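Local coordinates for protein pyridoxal kinase (Entamoeba histolytica, PDB 4S1H) that probably phosphorylates pyridoxal with ATP to give pyridoxal 5'-phosphate, as a magnesium-dependent kinase of the ribokinase clan, at residues 25-31 against 225-230; 2-8 against 75-81. One frame throughout, in Å; residues are numbered along the deposited sequence.

Interaction 1: 25-31 against 225-230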
ATOM      1  N   ILE A  25       7.581   3.276  -0.949  1.00 14.07           N
ATOM      2  CA  ILE A  25       8.898   3.453  -1.556  1.00 14.54           C
ATOM      3  C   ILE A  25       8.884   3.027  -3.038  1.00 15.15           C
ATOM      4  O   ILE A  25       9.301   3.792  -3.912  1.00 15.58           O
ATOM      5  CB  ILE A  25      10.004   2.751  -0.745  1.00 17.02           C
ATOM      6  CG1 ILE A  25      10.040   3.389   0.638  1.00 16.39           C
ATOM      7  CG2 ILE A  25      11.330   2.866  -1.478  1.00 15.48           C
ATOM      8  CD1 ILE A  25      10.731   2.560   1.708  1.00 16.74           C
ATOM      9  N   LEU A  26       8.440   1.812  -3.306  1.00 14.81           N
ATOM     10  CA  LEU A  26       8.392   1.300  -4.692  1.00 13.87           C
ATOM     11  C   LEU A  26       7.442   2.125  -5.559  1.00 15.90           C
ATOM     12  O   LEU A  26       7.775   2.423  -6.718  1.00 18.71           O
ATOM     13  CB  LEU A  26       8.035  -0.180  -4.722  1.00 15.86           C
ATOM     14  CG  LEU A  26       9.106  -1.127  -4.182  1.00 14.53           C
ATOM     15  CD1 LEU A  26       8.573  -2.521  -3.900  1.00 15.01           C
ATOM     16  CD2 LEU A  26      10.313  -1.209  -5.108  1.00 19.42           C
ATOM     17  N   ASP A  27       6.314   2.544  -5.010  1.00 16.35           N
ATOM     18  CA  ASP A  27       5.435   3.485  -5.763  1.00 16.78           C
ATOM     19  C   ASP A  27       6.193   4.797  -6.116  1.00 19.68           C
ATOM     20  O   ASP A  27       6.139   5.272  -7.260  1.00 18.93           O
ATOM     21  CB  ASP A  27       4.107   3.833  -5.020  1.00 16.84           C
ATOM     22  CG  ASP A  27       3.137   2.617  -4.827  1.00 21.52           C
ATOM     23  OD1 ASP A  27       3.322   1.522  -5.422  1.00 21.02           O
ATOM     24  OD2 ASP A  27       2.161   2.759  -4.024  1.00 21.75           O
ATOM     25  N   SER A  28       6.932   5.373  -5.166  1.00 17.99           N
ATOM     26  CA  SER A  28       7.637   6.623  -5.409  1.00 17.56           C
ATOM     27  C   SER A  28       8.771   6.481  -6.447  1.00 18.50           C
ATOM     28  O   SER A  28       9.089   7.422  -7.146  1.00 19.88           O
ATOM     29  CB  SER A  28       8.166   7.248  -4.103  1.00 23.63           C
ATOM     30  OG  SER A  28       9.579   7.360  -4.118  1.00 49.36           O
ATOM     31  N   PHE A  29       9.331   5.279  -6.557  1.00 18.57           N
ATOM     32  CA  PHE A  29      10.344   4.975  -7.584  1.00 20.62           C
ATOM     33  C   PHE A  29       9.704   4.512  -8.895  1.00 18.38           C
ATOM     34  O   PHE A  29      10.415   4.239  -9.837  1.00 20.48           O
ATOM     35  CB  PHE A  29      11.341   3.883  -7.095  1.00 21.34           C
ATOM     36  CG  PHE A  29      12.514   4.393  -6.280  1.00 19.33           C
ATOM     37  CD1 PHE A  29      12.401   4.620  -4.926  1.00 16.86           C
ATOM     38  CD2 PHE A  29      13.779   4.588  -6.876  1.00 21.37           C
ATOM     39  CE1 PHE A  29      13.472   5.075  -4.183  1.00 17.76           C
ATOM     40  CE2 PHE A  29      14.866   5.040  -6.133  1.00 22.28           C
ATOM     41  CZ  PHE A  29      14.712   5.288  -4.778  1.00 25.21           C
ATOM     42  N   GLN A  30       8.369   4.390  -8.922  1.00 17.47           N
ATOM     43  CA  GLN A  30       7.611   3.948 -10.074  1.00 20.43           C
ATOM     44  C   GLN A  30       8.059   2.568 -10.573  1.00 17.58           C
ATOM     45  O   GLN A  30       8.142   2.314 -11.774  1.00 20.42           O
ATOM     46  CB  GLN A  30       7.634   5.002 -11.170  1.00 22.16           C
ATOM     47  CG  GLN A  30       7.002   6.319 -10.706  1.00 23.27           C
ATOM     48  CD  GLN A  30       7.330   7.420 -11.645  1.00 55.65           C
ATOM     49  OE1 GLN A  30       8.398   7.998 -11.550  1.00 33.44           O
ATOM     50  NE2 GLN A  30       6.427   7.708 -12.577  1.00 64.27           N
ATOM     51  N   ILE A  31       8.231   1.678  -9.620  1.00 15.96           N
ATOM     52  CA  ILE A  31       8.586   0.270  -9.863  1.00 15.64           C
ATOM     53  C   ILE A  31       7.289  -0.535  -9.641  1.00 16.75           C
ATOM     54  O   ILE A  31       6.768  -0.616  -8.523  1.00 15.55           O
ATOM     55  CB  ILE A  31       9.742  -0.185  -8.958  1.00 16.08           C
ATOM     56  CG1 ILE A  31      11.043   0.625  -9.243  1.00 18.32           C
ATOM     57  CG2 ILE A  31       9.959  -1.678  -9.155  1.00 16.11           C
ATOM     58  CD1 ILE A  31      12.146   0.452  -8.216  1.00 19.31           C
ATOM     59  N   LEU A 225      16.737  -1.887  -2.405  1.00 14.74           N
ATOM     60  CA  LEU A 225      16.235  -2.661  -3.558  1.00 15.34           C
ATOM     61  C   LEU A 225      15.888  -1.787  -4.738  1.00 15.40           C
ATOM     62  O   LEU A 225      16.213  -2.130  -5.869  1.00 16.81           O
ATOM     63  CB  LEU A 225      14.981  -3.443  -3.175  1.00 17.73           C
ATOM     64  CG  LEU A 225      14.408  -4.306  -4.294  1.00 22.20           C
ATOM     65  CD1 LEU A 225      15.276  -5.535  -4.518  1.00 25.75           C
ATOM     66  CD2 LEU A 225      12.967  -4.659  -3.977  1.00 33.16           C
ATOM     67  N   SER A 226      15.219  -0.648  -4.492  1.00 13.30           N
ATOM     68  CA  SER A 226      14.865   0.262  -5.586  1.00 14.94           C
ATOM     69  C   SER A 226      16.132   0.684  -6.355  1.00 14.14           C
ATOM     70  O   SER A 226      16.141   0.665  -7.566  1.00 14.78           O
ATOM     71  CB  SER A 226      14.111   1.483  -5.087  1.00 15.51           C
ATOM     72  OG  SER A 226      12.897   1.071  -4.485  1.00 17.67           O
ATOM     73  N   TRP A 227      17.213   1.039  -5.647  1.00 14.26           N
ATOM     74  CA  TRP A 227      18.434   1.454  -6.336  1.00 15.37           C
ATOM     75  C   TRP A 227      19.132   0.285  -7.057  1.00 15.96           C
ATOM     76  O   TRP A 227      19.617   0.462  -8.153  1.00 18.30           O
ATOM     77  CB  TRP A 227      19.410   2.133  -5.384  1.00 15.97           C
ATOM     78  CG  TRP A 227      19.021   3.507  -4.995  1.00 15.30           C
ATOM     79  CD1 TRP A 227      18.904   3.977  -3.740  1.00 14.93           C
ATOM     80  CD2 TRP A 227      18.706   4.610  -5.875  1.00 15.72           C
ATOM     81  NE1 TRP A 227      18.537   5.302  -3.765  1.00 15.40           N
ATOM     82  CE2 TRP A 227      18.396   5.708  -5.066  1.00 16.49           C
ATOM     83  CE3 TRP A 227      18.665   4.772  -7.275  1.00 17.73           C
ATOM     84  CZ2 TRP A 227      18.015   6.954  -5.587  1.00 17.72           C
ATOM     85  CZ3 TRP A 227      18.265   6.009  -7.800  1.00 21.25           C
ATOM     86  CH2 TRP A 227      17.955   7.087  -6.958  1.00 21.55           C
ATOM     87  N   ILE A 228      19.088  -0.901  -6.474  1.00 15.21           N
ATOM     88  CA  ILE A 228      19.543  -2.093  -7.191  1.00 16.49           C
ATOM     89  C   ILE A 228      18.764  -2.296  -8.491  1.00 16.74           C
ATOM     90  O   ILE A 228      19.348  -2.546  -9.549  1.00 18.18           O
ATOM     91  CB  ILE A 228      19.447  -3.339  -6.318  1.00 17.47           C
ATOM     92  CG1 ILE A 228      20.468  -3.284  -5.167  1.00 17.48           C
ATOM     93  CG2 ILE A 228      19.684  -4.591  -7.144  1.00 17.14           C
ATOM     94  CD1 ILE A 228      20.226  -4.288  -4.082  1.00 17.72           C
ATOM     95  N   ILE A 229      17.454  -2.184  -8.386  1.00 15.59           N
ATOM     96  CA  ILE A 229      16.606  -2.272  -9.564  1.00 15.45           C
ATOM     97  C   ILE A 229      16.980  -1.247 -10.629  1.00 17.57           C
ATOM     98  O   ILE A 229      16.991  -1.565 -11.842  1.00 22.88           O
ATOM     99  CB  ILE A 229      15.088  -2.212  -9.191  1.00 16.05           C
ATOM    100  CG1 ILE A 229      14.701  -3.493  -8.459  1.00 17.60           C
ATOM    101  CG2 ILE A 229      14.217  -2.009 -10.430  1.00 17.73           C
ATOM    102  CD1 ILE A 229      13.340  -3.482  -7.791  1.00 17.72           C
ATOM    103  N   LYS A 230      17.242  -0.013 -10.209  1.00 16.37           N
ATOM    104  CA  LYS A 230      17.644   1.060 -11.132  1.00 19.40           C
ATOM    105  C   LYS A 230      19.070   0.889 -11.712  1.00 22.04           C
ATOM    106  O   LYS A 230      19.495   1.708 -12.535  1.00 26.10           O
ATOM    107  CB  LYS A 230      17.489   2.433 -10.462  1.00 20.15           C
ATOM    108  CG  LYS A 230      16.058   2.819 -10.048  1.00 20.40           C
ATOM    109  CD  LYS A 230      15.139   3.030 -11.221  1.00 26.53           C
ATOM    110  CE  LYS A 230      13.715   3.252 -10.733  1.00 29.40           C
ATOM    111  NZ  LYS A 230      12.791   3.405 -11.889  1.00 40.75           N
TER
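The ring of Phe29 has Ser226 on one face and, at its edge, the indole of Trp227, Ile25 O in the ring plane and Lys230 CE near it. Ser226 CB lies 3.4 Å from the centroid of the Phe29 ring and 8° off the ring normal, which defines a CH-pi contact centred on the face. Phe29 CE2 and CZ point into the face of Trp227, CE2 over the ring centre; the centroids of the Phe29 ring and the Trp227 six-membered ring are 4.9 Å apart and the planes stand at 88°, a T-shaped pair with Phe29 giving the edge. Arg240 adds a cation-pi contact to Trp227.

Ser226 OG, buried beside Leu26 CD2 at 3.5 Å, bonds to Tyr222 O one turn back in its own helix, so its polar end is satisfied without help from 25-31. Ile31 and Ile229 meet tip to tip, with Ile31 CD1 4.1 Å from Ile229 CD1. Lys230, bent at its second torsion (chi2 -67°), slides past Ile31 and brings NZ within 3.2 Å of Phe29 O, a weak hydrogen bond.

Past helix 18-28, Gln30 takes a positive phi, and the bonds Ile31 N to Leu26 O and Gln30 N to Asp27 O make a Schellman motif. The contact joins the C-terminal ends of helices 18-28 and 216-229, packed on one face of the central sheet in the ribokinase-like alpha/beta fold.

Interaction 2: 2-8 against 75-81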
ATOM      1  N   THR A   2       4.091  -4.382 -16.764  1.00 31.66           N
ATOM      2  CA  THR A   2       4.387  -5.685 -16.165  1.00 23.88           C
ATOM      3  C   THR A   2       4.887  -5.510 -14.733  1.00 21.78           C
ATOM      4  O   THR A   2       5.624  -4.573 -14.436  1.00 26.65           O
ATOM      5  CB  THR A   2       5.453  -6.422 -16.971  1.00 26.77           C
ATOM      6  OG1 THR A   2       6.640  -5.644 -16.997  1.00 38.07           O
ATOM      7  CG2 THR A   2       4.958  -6.630 -18.434  1.00 37.25           C
ATOM      8  N   ASN A   3       4.486  -6.430 -13.871  1.00 20.75           N
ATOM      9  CA  ASN A   3       4.969  -6.446 -12.503  1.00 18.50           C
ATOM     10  C   ASN A   3       6.412  -6.914 -12.492  1.00 17.63           C
ATOM     11  O   ASN A   3       6.701  -7.987 -12.991  1.00 20.56           O
ATOM     12  CB  ASN A   3       4.100  -7.383 -11.671  1.00 18.20           C
ATOM     13  CG  ASN A   3       2.682  -6.872 -11.538  1.00 21.00           C
ATOM     14  OD1 ASN A   3       2.485  -5.708 -11.211  1.00 22.86           O
ATOM     15  ND2 ASN A   3       1.704  -7.726 -11.783  1.00 23.77           N
ATOM     16  N   LYS A   4       7.293  -6.087 -11.936  1.00 15.75           N
ATOM     17  CA  LYS A   4       8.730  -6.388 -11.891  1.00 17.31           C
ATOM     18  C   LYS A   4       9.136  -6.972 -10.543  1.00 17.23           C
ATOM     19  O   LYS A   4      10.148  -7.713 -10.472  1.00 18.60           O
ATOM     20  CB  LYS A   4       9.507  -5.121 -12.207  1.00 19.83           C
ATOM     21  CG  LYS A   4      11.017  -5.324 -12.285  1.00 35.26           C
ATOM     22  CD  LYS A   4      11.753  -4.080 -12.757  1.00 59.37           C
ATOM     23  CE  LYS A   4      11.546  -3.806 -14.235  1.00 55.96           C
ATOM     24  NZ  LYS A   4      12.520  -2.785 -14.704  1.00 56.49           N
ATOM     25  N   VAL A   5       8.420  -6.608  -9.471  1.00 14.50           N
ATOM     26  CA  VAL A   5       8.740  -7.033  -8.124  1.00 15.47           C
ATOM     27  C   VAL A   5       7.575  -7.765  -7.489  1.00 14.97           C
ATOM     28  O   VAL A   5       6.430  -7.373  -7.677  1.00 13.91           O
ATOM     29  CB  VAL A   5       9.096  -5.820  -7.203  1.00 15.95           C
ATOM     30  CG1 VAL A   5       9.463  -6.262  -5.796  1.00 18.91           C
ATOM     31  CG2 VAL A   5      10.213  -4.995  -7.839  1.00 15.21           C
ATOM     32  N   LEU A   6       7.884  -8.795  -6.709  1.00 13.95           N
ATOM     33  CA  LEU A   6       6.900  -9.425  -5.826  1.00 13.58           C
ATOM     34  C   LEU A   6       7.437  -9.306  -4.428  1.00 17.23           C
ATOM     35  O   LEU A   6       8.600  -9.670  -4.174  1.00 13.53           O
ATOM     36  CB  LEU A   6       6.680 -10.881  -6.199  1.00 16.52           C
ATOM     37  CG  LEU A   6       5.965 -11.775  -5.208  1.00 16.42           C
ATOM     38  CD1 LEU A   6       4.505 -11.325  -5.099  1.00 22.94           C
ATOM     39  CD2 LEU A   6       6.075 -13.221  -5.670  1.00 17.86           C
ATOM     40  N   THR A   7       6.614  -8.754  -3.549  1.00 13.60           N
ATOM     41  CA  THR A   7       7.035  -8.536  -2.165  1.00 17.39           C
ATOM     42  C   THR A   7       5.974  -9.056  -1.212  1.00 19.72           C
ATOM     43  O   THR A   7       4.771  -8.734  -1.313  1.00 15.37           O
ATOM     44  CB  THR A   7       7.429  -7.067  -1.880  1.00 20.02           C
ATOM     45  OG1 THR A   7       7.547  -6.874  -0.464  1.00 17.42           O
ATOM     46  CG2 THR A   7       6.432  -6.112  -2.418  1.00 21.38           C
ATOM     47  N   ILE A   8       6.425  -9.883  -0.298  1.00 14.58           N
ATOM     48  CA  ILE A   8       5.587 -10.622   0.625  1.00 13.70           C
ATOM     49  C   ILE A   8       5.978 -10.208   2.020  1.00 18.14           C
ATOM     50  O   ILE A   8       7.088 -10.537   2.493  1.00 14.19           O
ATOM     51  CB  ILE A   8       5.791 -12.157   0.424  1.00 14.84           C
ATOM     52  CG1 ILE A   8       5.468 -12.583  -1.014  1.00 15.71           C
ATOM     53  CG2 ILE A   8       5.015 -12.950   1.460  1.00 16.86           C
ATOM     54  CD1 ILE A   8       5.868 -14.006  -1.371  1.00 16.63           C
ATOM     55  N   ASP A  75       6.707 -12.026 -15.237  1.00 21.51           N
ATOM     56  CA  ASP A  75       7.801 -11.132 -15.589  1.00 21.95           C
ATOM     57  C   ASP A  75       8.606 -10.651 -14.365  1.00 22.40           C
ATOM     58  O   ASP A  75       9.440  -9.777 -14.499  1.00 21.59           O
ATOM     59  CB  ASP A  75       7.232  -9.908 -16.325  1.00 29.21           C
ATOM     60  CG  ASP A  75       6.459 -10.290 -17.591  1.00 41.16           C
ATOM     61  OD1 ASP A  75       7.047 -10.986 -18.443  1.00 38.18           O
ATOM     62  OD2 ASP A  75       5.267  -9.921 -17.715  1.00 58.12           O
ATOM     63  N   ILE A  76       8.335 -11.224 -13.194  1.00 20.40           N
ATOM     64  CA  ILE A  76       9.003 -10.862 -11.949  1.00 17.42           C
ATOM     65  C   ILE A  76      10.512 -11.012 -12.128  1.00 18.05           C
ATOM     66  O   ILE A  76      10.941 -12.010 -12.643  1.00 19.36           O
ATOM     67  CB  ILE A  76       8.502 -11.778 -10.794  1.00 18.60           C
ATOM     68  CG1 ILE A  76       7.045 -11.463 -10.441  1.00 19.34           C
ATOM     69  CG2 ILE A  76       9.353 -11.669  -9.540  1.00 18.66           C
ATOM     70  CD1 ILE A  76       6.760 -10.005 -10.213  1.00 26.47           C
ATOM     71  N   GLU A  77      11.257  -9.967 -11.809  1.00 17.01           N
ATOM     72  CA  GLU A  77      12.752 -10.023 -11.788  1.00 17.02           C
ATOM     73  C   GLU A  77      13.343  -9.928 -10.388  1.00 18.02           C
ATOM     74  O   GLU A  77      14.549 -10.177 -10.205  1.00 16.73           O
ATOM     75  CB  GLU A  77      13.325  -8.913 -12.665  1.00 20.11           C
ATOM     76  CG  GLU A  77      12.918  -9.015 -14.133  1.00 24.46           C
ATOM     77  CD  GLU A  77      13.360  -7.815 -14.958  1.00 33.90           C
ATOM     78  OE1 GLU A  77      14.482  -7.303 -14.740  1.00 42.92           O
ATOM     79  OE2 GLU A  77      12.591  -7.386 -15.841  1.00 46.02           O
ATOM     80  N   PHE A  78      12.515  -9.543  -9.419  1.00 17.19           N
ATOM     81  CA  PHE A  78      12.942  -9.237  -8.060  1.00 15.87           C
ATOM     82  C   PHE A  78      11.909  -9.739  -7.088  1.00 16.87           C
ATOM     83  O   PHE A  78      10.695  -9.574  -7.303  1.00 15.50           O
ATOM     84  CB  PHE A  78      13.155  -7.730  -7.871  1.00 14.84           C
ATOM     85  CG  PHE A  78      14.211  -7.171  -8.765  1.00 15.92           C
ATOM     86  CD1 PHE A  78      15.559  -7.175  -8.346  1.00 18.16           C
ATOM     87  CD2 PHE A  78      13.906  -6.708 -10.019  1.00 17.17           C
ATOM     88  CE1 PHE A  78      16.561  -6.691  -9.177  1.00 19.56           C
ATOM     89  CE2 PHE A  78      14.885  -6.239 -10.874  1.00 22.00           C
ATOM     90  CZ  PHE A  78      16.207  -6.211 -10.438  1.00 18.94           C
ATOM     91  N   LEU A  79      12.402 -10.342  -6.003  1.00 15.97           N
ATOM     92  CA  LEU A  79      11.574 -10.859  -4.958  1.00 14.98           C
ATOM     93  C   LEU A  79      12.043 -10.312  -3.649  1.00 18.82           C
ATOM     94  O   LEU A  79      13.255 -10.227  -3.440  1.00 14.76           O
ATOM     95  CB  LEU A  79      11.679 -12.361  -4.962  1.00 16.41           C
ATOM     96  CG  LEU A  79      10.852 -13.123  -3.954  1.00 32.75           C
ATOM     97  CD1 LEU A  79       9.371 -12.983  -4.240  1.00 37.59           C
ATOM     98  CD2 LEU A  79      11.255 -14.570  -4.044  1.00 42.22           C
ATOM     99  N   VAL A  80      11.105  -9.935  -2.783  1.00 14.37           N
ATOM    100  CA  VAL A  80      11.413  -9.514  -1.403  1.00 13.58           C
ATOM    101  C   VAL A  80      10.511 -10.239  -0.457  1.00 15.73           C
ATOM    102  O   VAL A  80       9.295 -10.358  -0.733  1.00 15.12           O
ATOM    103  CB  VAL A  80      11.229  -8.009  -1.162  1.00 15.13           C
ATOM    104  CG1 VAL A  80      11.512  -7.631   0.286  1.00 16.77           C
ATOM    105  CG2 VAL A  80      12.099  -7.218  -2.097  1.00 21.17           C
ATOM    106  N   THR A  81      11.063 -10.725   0.636  1.00 15.34           N
ATOM    107  CA  THR A  81      10.269 -11.222   1.728  1.00 14.28           C
ATOM    108  C   THR A  81      10.615 -10.467   2.974  1.00 14.62           C
ATOM    109  O   THR A  81      11.792 -10.048   3.175  1.00 15.90           O
ATOM    110  CB  THR A  81      10.375 -12.753   1.898  1.00 15.18           C
ATOM    111  OG1 THR A  81      11.710 -13.069   2.291  1.00 16.23           O
ATOM    112  CG2 THR A  81      10.014 -13.514   0.624  1.00 17.98           C
TER
HETATM  113  O   HOH W   1       5.091 -10.385 -13.626  1.00 22.86           O
HETATM  114  O   HOH W   2       3.403  -8.752 -15.132  1.00 29.70           O
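Strands 5-8 and 78-81 run parallel, their axes 9° apart and 4.7 Å at closest approach. The ladder pairs Val5 with Phe78, Leu6 with Leu79, Thr7 with Val80 and Ile8 with Thr81. Leu6 bonds through both its N-H, to Phe78 O, and its O, which takes Val80 N at 2.9 Å within the carbonyl plane, so it bridges Phe78 and Val80. Ile8 N continues the pattern to Val80 O. Ahead of the ladder Lys4 O takes Glu77 N at 2.8 Å and, weakly, Phe78 N, while a water bridges Asn3 O and Asp75 N.

Leu6 and Leu79 lie side by side; matching first torsions (chi1 165° and -178°) turn both the same way and bring Leu6 CD2 to 3.6 Å from Leu79 CD1. Ile76 CD1 lies against the backbone of 3-5, 3.4 Å from Asn3 O, and reaches Leu6 CB. On the other face Val5 CG2 meets Phe78 CB at 4.0 Å, and Thr7 runs alongside Val80. The Phe78 ring has Lys4 O in plane at its edge, with Lys4 CG 3.9 Å from Phe78 CD2. Thr7 OG1 bonds to Asn19 and Tyr222.

These inner strands of the mostly parallel central sheet, flanked by 33-41 and 107-110, are typical of ribokinase-like folds.

The two contacts have centres about 11 Å apart and touch directly: interaction 1 is the helical layer and interaction 2 the sheet beneath it. Leu225 CD2 reaches Val80 CG2 at 3.3 Å, and Ile229 CD1 and Ile31 CG2 both meet Val5 CG2, at 3.5 and 3.6 Å. Along the chain the segments alternate: 2-8, 25-31, 75-81, 225-230. Helix 18-28 follows strand 5-9 directly, whereas helix 216-229 returns from far along the sequence to cover the same face. Gly217, near the start of that helix, binds ADP, and the Val80 side chain is about 9 Å from a bound magnesium ion, so this layered core lies near, but not in, the nucleotide and metal sites.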